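Local coordinates for phosphoribosylamine--glycine ligase (Thermotoga maritima, PDB 1VKZ), which catalyses the ATP-dependent joining of glycine to 5-phosphoribosylamine, giving glycinamide ribonucleotide in the de novo purine pathway, at residues A[293-306]-A[321-333]. Numbering follows the deposited sequence.
Sequences PETEVIVTLNPEGF and PVEPRGFAVDVVL
L301 lays its CD2 methyl over the start of strand 327-333, 3.4 Å from A328 N and 3.8 Å from A328 CB, while its CB rests on P324 CB. One turn earlier V297 sits between A328 and D330 on one face of the strand: CG1, anti to the backbone N (chi1 178°), meets A328 CB at 3.7 Å, and CG2 lies against D330 CB. Helix 294-301 runs nearly antiparallel to strand 327-333 (152°), covering one face of the sheet whose other face packs V329 and V331 on helix 385-398. Where the helix ends, R325 N donates a straight bond to L301 O (2.8 Å, 169°). N302 caps the next helix: OD1 accepts from G305 N, which sits above its carbonyl plane, and ND2 gives a weak bond to E323 O. The R325 chain, bent at chi2 and chi3, curls back alongside this amide, the two planes well away from parallel, NH2 2.9 Å from N302 OD1; E304 OE1 lies 3.8 Å from R325 NH2, a long salt bridge through charge alone. D330 OD2 is hydrogen-bonded to H377 ND1 and lies 4.2 Å from E296 OE2; if both carboxylates are charged, the histidine probably offsets some repulsion. Apolar packing therefore seats the helix, whereas polar bonds fix the junction between the two helices.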
loop_
_atom_site.group_PDB
_atom_site.type_symbol
_atom_site.label_atom_id
_atom_site.label_comp_id
_atom_site.label_asym_id
_atom_site.label_seq_id
_atom_site.Cartn_x
_atom_site.Cartn_y
_atom_site.Cartn_z
ATOM N N PRO A 293 -0.254 2.673 -5.692
ATOM C CA PRO A 293 0.010 4.088 -5.822
ATOM C C PRO A 293 -0.900 5.049 -5.064
ATOM O O PRO A 293 -1.047 6.183 -5.502
ATOM C CB PRO A 293 -0.184 4.281 -7.302
ATOM C CG PRO A 293 -1.216 3.263 -7.693
ATOM C CD PRO A 293 -1.344 2.264 -6.588
ATOM N N GLU A 294 -1.487 4.654 -3.937
ATOM C CA GLU A 294 -2.333 5.618 -3.205
ATOM C C GLU A 294 -1.543 6.783 -2.615
ATOM O O GLU A 294 -2.021 7.890 -2.553
ATOM C CB GLU A 294 -3.110 4.949 -2.074
ATOM C CG GLU A 294 -4.225 4.019 -2.526
ATOM C CD GLU A 294 -3.838 2.569 -2.433
ATOM O OE1 GLU A 294 -2.692 2.249 -2.800
ATOM O OE2 GLU A 294 -4.682 1.762 -2.003
ATOM N N THR A 295 -0.347 6.505 -2.132
ATOM C CA THR A 295 0.505 7.535 -1.527
ATOM C C THR A 295 0.798 8.679 -2.476
ATOM O O THR A 295 0.710 9.853 -2.096
ATOM C CB THR A 295 1.848 6.911 -1.034
ATOM O OG1 THR A 295 1.629 5.978 0.044
ATOM C CG2 THR A 295 2.794 7.983 -0.454
ATOM N N GLU A 296 1.162 8.338 -3.707
ATOM C CA GLU A 296 1.396 9.324 -4.788
ATOM C C GLU A 296 0.235 10.304 -4.835
ATOM O O GLU A 296 0.433 11.500 -4.870
ATOM C CB GLU A 296 1.534 8.616 -6.153
ATOM C CG GLU A 296 2.836 7.855 -6.357
ATOM C CD GLU A 296 2.870 6.427 -5.823
ATOM O OE1 GLU A 296 2.260 6.083 -4.772
ATOM O OE2 GLU A 296 3.583 5.628 -6.456
ATOM N N VAL A 297 -0.984 9.786 -4.811
ATOM C CA VAL A 297 -2.163 10.638 -4.931
ATOM C C VAL A 297 -2.383 11.480 -3.682
ATOM O O VAL A 297 -2.620 12.668 -3.773
ATOM C CB VAL A 297 -3.409 9.812 -5.271
ATOM C CG1 VAL A 297 -4.633 10.696 -5.341
ATOM C CG2 VAL A 297 -3.225 9.178 -6.606
ATOM N N ILE A 298 -2.339 10.838 -2.530
ATOM C CA ILE A 298 -2.563 11.485 -1.249
ATOM C C ILE A 298 -1.572 12.616 -1.084
ATOM O O ILE A 298 -1.935 13.729 -0.788
ATOM C CB ILE A 298 -2.429 10.451 -0.090
ATOM C CG1 ILE A 298 -3.599 9.452 -0.120
ATOM C CG2 ILE A 298 -2.383 11.161 1.269
ATOM C CD1 ILE A 298 -3.361 8.062 0.675
ATOM N N VAL A 299 -0.305 12.316 -1.289
ATOM C CA VAL A 299 0.773 13.307 -1.195
ATOM C C VAL A 299 0.575 14.486 -2.151
ATOM O O VAL A 299 0.786 15.636 -1.788
ATOM C CB VAL A 299 2.132 12.618 -1.458
ATOM C CG1 VAL A 299 3.243 13.604 -1.593
ATOM C CG2 VAL A 299 2.449 11.629 -0.320
ATOM N N THR A 300 0.159 14.197 -3.378
ATOM C CA THR A 300 -0.025 15.244 -4.363
ATOM C C THR A 300 -1.210 16.075 -3.981
ATOM O O THR A 300 -1.294 17.191 -4.401
ATOM C CB THR A 300 -0.229 14.677 -5.778
ATOM O OG1 THR A 300 0.876 13.863 -6.136
ATOM C CG2 THR A 300 -0.188 15.778 -6.819
ATOM N N LEU A 301 -2.128 15.539 -3.176
ATOM C CA LEU A 301 -3.309 16.316 -2.762
ATOM C C LEU A 301 -3.031 17.355 -1.682
ATOM O O LEU A 301 -3.773 18.314 -1.571
ATOM C CB LEU A 301 -4.444 15.398 -2.301
ATOM C CG LEU A 301 -5.156 14.631 -3.414
ATOM C CD1 LEU A 301 -6.078 13.571 -2.819
ATOM C CD2 LEU A 301 -5.930 15.567 -4.334
ATOM N N ASN A 302 -1.987 17.151 -0.879
ATOM C CA ASN A 302 -1.541 18.150 0.128
ATOM C C ASN A 302 -0.182 17.831 0.736
ATOM O O ASN A 302 -0.128 17.327 1.843
ATOM C CB ASN A 302 -2.539 18.259 1.289
ATOM C CG ASN A 302 -2.227 19.425 2.201
ATOM O OD1 ASN A 302 -1.254 20.129 1.977
ATOM N ND2 ASN A 302 -3.043 19.633 3.228
ATOM N N PRO A 303 0.904 18.135 0.039
ATOM C CA PRO A 303 2.241 17.760 0.482
ATOM C C PRO A 303 2.608 18.301 1.863
ATOM O O PRO A 303 3.211 17.596 2.678
ATOM C CB PRO A 303 3.143 18.417 -0.565
ATOM C CG PRO A 303 2.313 18.541 -1.733
ATOM C CD PRO A 303 0.952 18.862 -1.233
ATOM N N GLU A 304 2.229 19.553 2.089
ATOM C CA GLU A 304 2.352 20.232 3.361
ATOM C C GLU A 304 1.714 19.480 4.518
ATOM O O GLU A 304 2.343 19.260 5.557
ATOM C CB GLU A 304 1.643 21.583 3.270
ATOM C CG GLU A 304 2.376 22.694 2.531
ATOM C CD GLU A 304 1.700 24.063 2.701
ATOM O OE1 GLU A 304 0.447 24.136 2.674
ATOM O OE2 GLU A 304 2.419 25.071 2.867
ATOM N N GLY A 305 0.448 19.123 4.339
ATOM C CA GLY A 305 -0.369 18.556 5.395
ATOM C C GLY A 305 0.045 17.140 5.713
ATOM O O GLY A 305 0.057 16.738 6.868
ATOM N N PHE A 306 0.398 16.385 4.684
ATOM C CA PHE A 306 0.951 15.049 4.902
ATOM C C PHE A 306 2.223 15.158 5.757
ATOM O O PHE A 306 2.300 14.602 6.846
ATOM C CB PHE A 306 1.226 14.338 3.572
ATOM C CG PHE A 306 1.880 13.003 3.736
ATOM C CD1 PHE A 306 1.138 11.891 4.045
ATOM C CD2 PHE A 306 3.251 12.871 3.604
ATOM C CE1 PHE A 306 1.743 10.650 4.216
ATOM C CE2 PHE A 306 3.851 11.657 3.787
ATOM C CZ PHE A 306 3.077 10.528 4.097
ATOM N N PRO A 321 -5.786 17.588 10.783
ATOM C CA PRO A 321 -6.389 16.929 9.615
ATOM C C PRO A 321 -5.683 17.178 8.280
ATOM O O PRO A 321 -5.235 18.293 8.012
ATOM C CB PRO A 321 -7.801 17.545 9.551
ATOM C CG PRO A 321 -8.106 17.960 10.932
ATOM C CD PRO A 321 -6.795 18.289 11.593
ATOM N N VAL A 322 -5.625 16.155 7.434
ATOM C CA VAL A 322 -5.046 16.319 6.103
ATOM C C VAL A 322 -6.126 16.563 5.040
ATOM O O VAL A 322 -6.728 15.624 4.528
ATOM C CB VAL A 322 -4.187 15.114 5.749
ATOM C CG1 VAL A 322 -3.578 15.258 4.350
ATOM C CG2 VAL A 322 -3.109 14.964 6.829
ATOM N N GLU A 323 -6.335 17.830 4.706
ATOM C CA GLU A 323 -7.365 18.224 3.768
ATOM C C GLU A 323 -6.795 18.184 2.352
ATOM O O GLU A 323 -5.754 18.773 2.079
ATOM C CB GLU A 323 -7.866 19.643 4.073
ATOM C CG GLU A 323 -8.128 19.965 5.553
ATOM C CD GLU A 323 -9.486 19.489 6.063
ATOM O OE1 GLU A 323 -9.870 18.326 5.765
ATOM O OE2 GLU A 323 -10.160 20.282 6.781
ATOM N N PRO A 324 -7.488 17.525 1.434
ATOM C CA PRO A 324 -7.061 17.514 0.050
ATOM C C PRO A 324 -7.365 18.814 -0.686
ATOM O O PRO A 324 -8.461 19.390 -0.533
ATOM C CB PRO A 324 -7.895 16.393 -0.549
ATOM C CG PRO A 324 -9.143 16.351 0.286
ATOM C CD PRO A 324 -8.724 16.748 1.647
ATOM N N ARG A 325 -6.408 19.274 -1.488
ATOM C CA ARG A 325 -6.632 20.419 -2.353
ATOM C C ARG A 325 -6.748 19.933 -3.792
ATOM O O ARG A 325 -5.821 19.408 -4.363
ATOM C CB ARG A 325 -5.512 21.446 -2.197
ATOM C CG ARG A 325 -5.627 22.319 -0.940
ATOM C CD ARG A 325 -4.927 21.750 0.298
ATOM N NE ARG A 325 -3.487 21.532 0.098
ATOM C CZ ARG A 325 -2.554 22.493 0.083
ATOM N NH1 ARG A 325 -2.877 23.782 0.235
ATOM N NH2 ARG A 325 -1.279 22.155 -0.103
ATOM N N GLY A 326 -7.920 20.094 -4.367
ATOM C CA GLY A 326 -8.141 19.724 -5.746
ATOM C C GLY A 326 -8.224 18.231 -5.876
ATOM O O GLY A 326 -8.580 17.568 -4.932
ATOM N N PHE A 327 -7.904 17.731 -7.066
ATOM C CA PHE A 327 -7.925 16.318 -7.375
ATOM C C PHE A 327 -6.577 15.892 -7.940
ATOM O O PHE A 327 -5.915 16.640 -8.645
ATOM C CB PHE A 327 -9.012 16.024 -8.396
ATOM C CG PHE A 327 -10.417 16.232 -7.889
ATOM C CD1 PHE A 327 -11.031 17.471 -7.976
ATOM C CD2 PHE A 327 -11.141 15.174 -7.372
ATOM C CE1 PHE A 327 -12.339 17.653 -7.529
ATOM C CE2 PHE A 327 -12.444 15.357 -6.903
ATOM C CZ PHE A 327 -13.040 16.589 -6.987
ATOM N N ALA A 328 -6.173 14.675 -7.616
ATOM C CA ALA A 328 -4.958 14.085 -8.170
ATOM C C ALA A 328 -5.290 12.759 -8.905
ATOM O O ALA A 328 -6.169 11.998 -8.474
ATOM C CB ALA A 328 -3.934 13.870 -7.062
ATOM N N VAL A 329 -4.635 12.535 -10.049
ATOM C CA VAL A 329 -4.764 11.304 -10.790
ATOM C C VAL A 329 -3.359 10.762 -10.974
ATOM O O VAL A 329 -2.428 11.488 -11.353
ATOM C CB VAL A 329 -5.489 11.500 -12.166
ATOM C CG1 VAL A 329 -5.423 10.251 -13.039
ATOM C CG2 VAL A 329 -6.941 11.849 -11.961
ATOM N N ASP A 330 -3.203 9.477 -10.708
ATOM C CA ASP A 330 -1.955 8.769 -10.962
ATOM C C ASP A 330 -2.203 7.784 -12.102
ATOM O O ASP A 330 -3.011 6.886 -11.948
ATOM C CB ASP A 330 -1.556 8.033 -9.669
ATOM C CG ASP A 330 -0.231 7.289 -9.766
ATOM O OD1 ASP A 330 0.403 7.257 -10.858
ATOM O OD2 ASP A 330 0.254 6.712 -8.756
ATOM N N VAL A 331 -1.553 7.980 -13.247
ATOM C CA VAL A 331 -1.531 6.976 -14.276
ATOM C C VAL A 331 -0.178 6.288 -14.157
ATOM O O VAL A 331 0.855 6.912 -14.354
ATOM C CB VAL A 331 -1.743 7.525 -15.742
ATOM C CG1 VAL A 331 -1.444 6.438 -16.790
ATOM C CG2 VAL A 331 -3.140 8.045 -15.956
ATOM N N VAL A 332 -0.208 4.998 -13.836
ATOM C CA VAL A 332 0.971 4.206 -13.729
ATOM C C VAL A 332 1.361 3.709 -15.133
ATOM O O VAL A 332 0.543 3.091 -15.830
ATOM C CB VAL A 332 0.763 3.005 -12.765
ATOM C CG1 VAL A 332 2.070 2.224 -12.585
ATOM C CG2 VAL A 332 0.247 3.457 -11.402
ATOM N N LEU A 333 2.608 3.993 -15.541
ATOM C CA LEU A 333 3.232 3.266 -16.657
ATOM C C LEU A 333 4.078 2.099 -16.132
ATOM O O LEU A 333 4.971 2.274 -15.299
ATOM C CB LEU A 333 4.077 4.178 -17.533
ATOM C CG LEU A 333 3.458 5.542 -17.808
ATOM C CD1 LEU A 333 4.482 6.400 -18.549
ATOM C CD2 LEU A 333 2.194 5.378 -18.569
#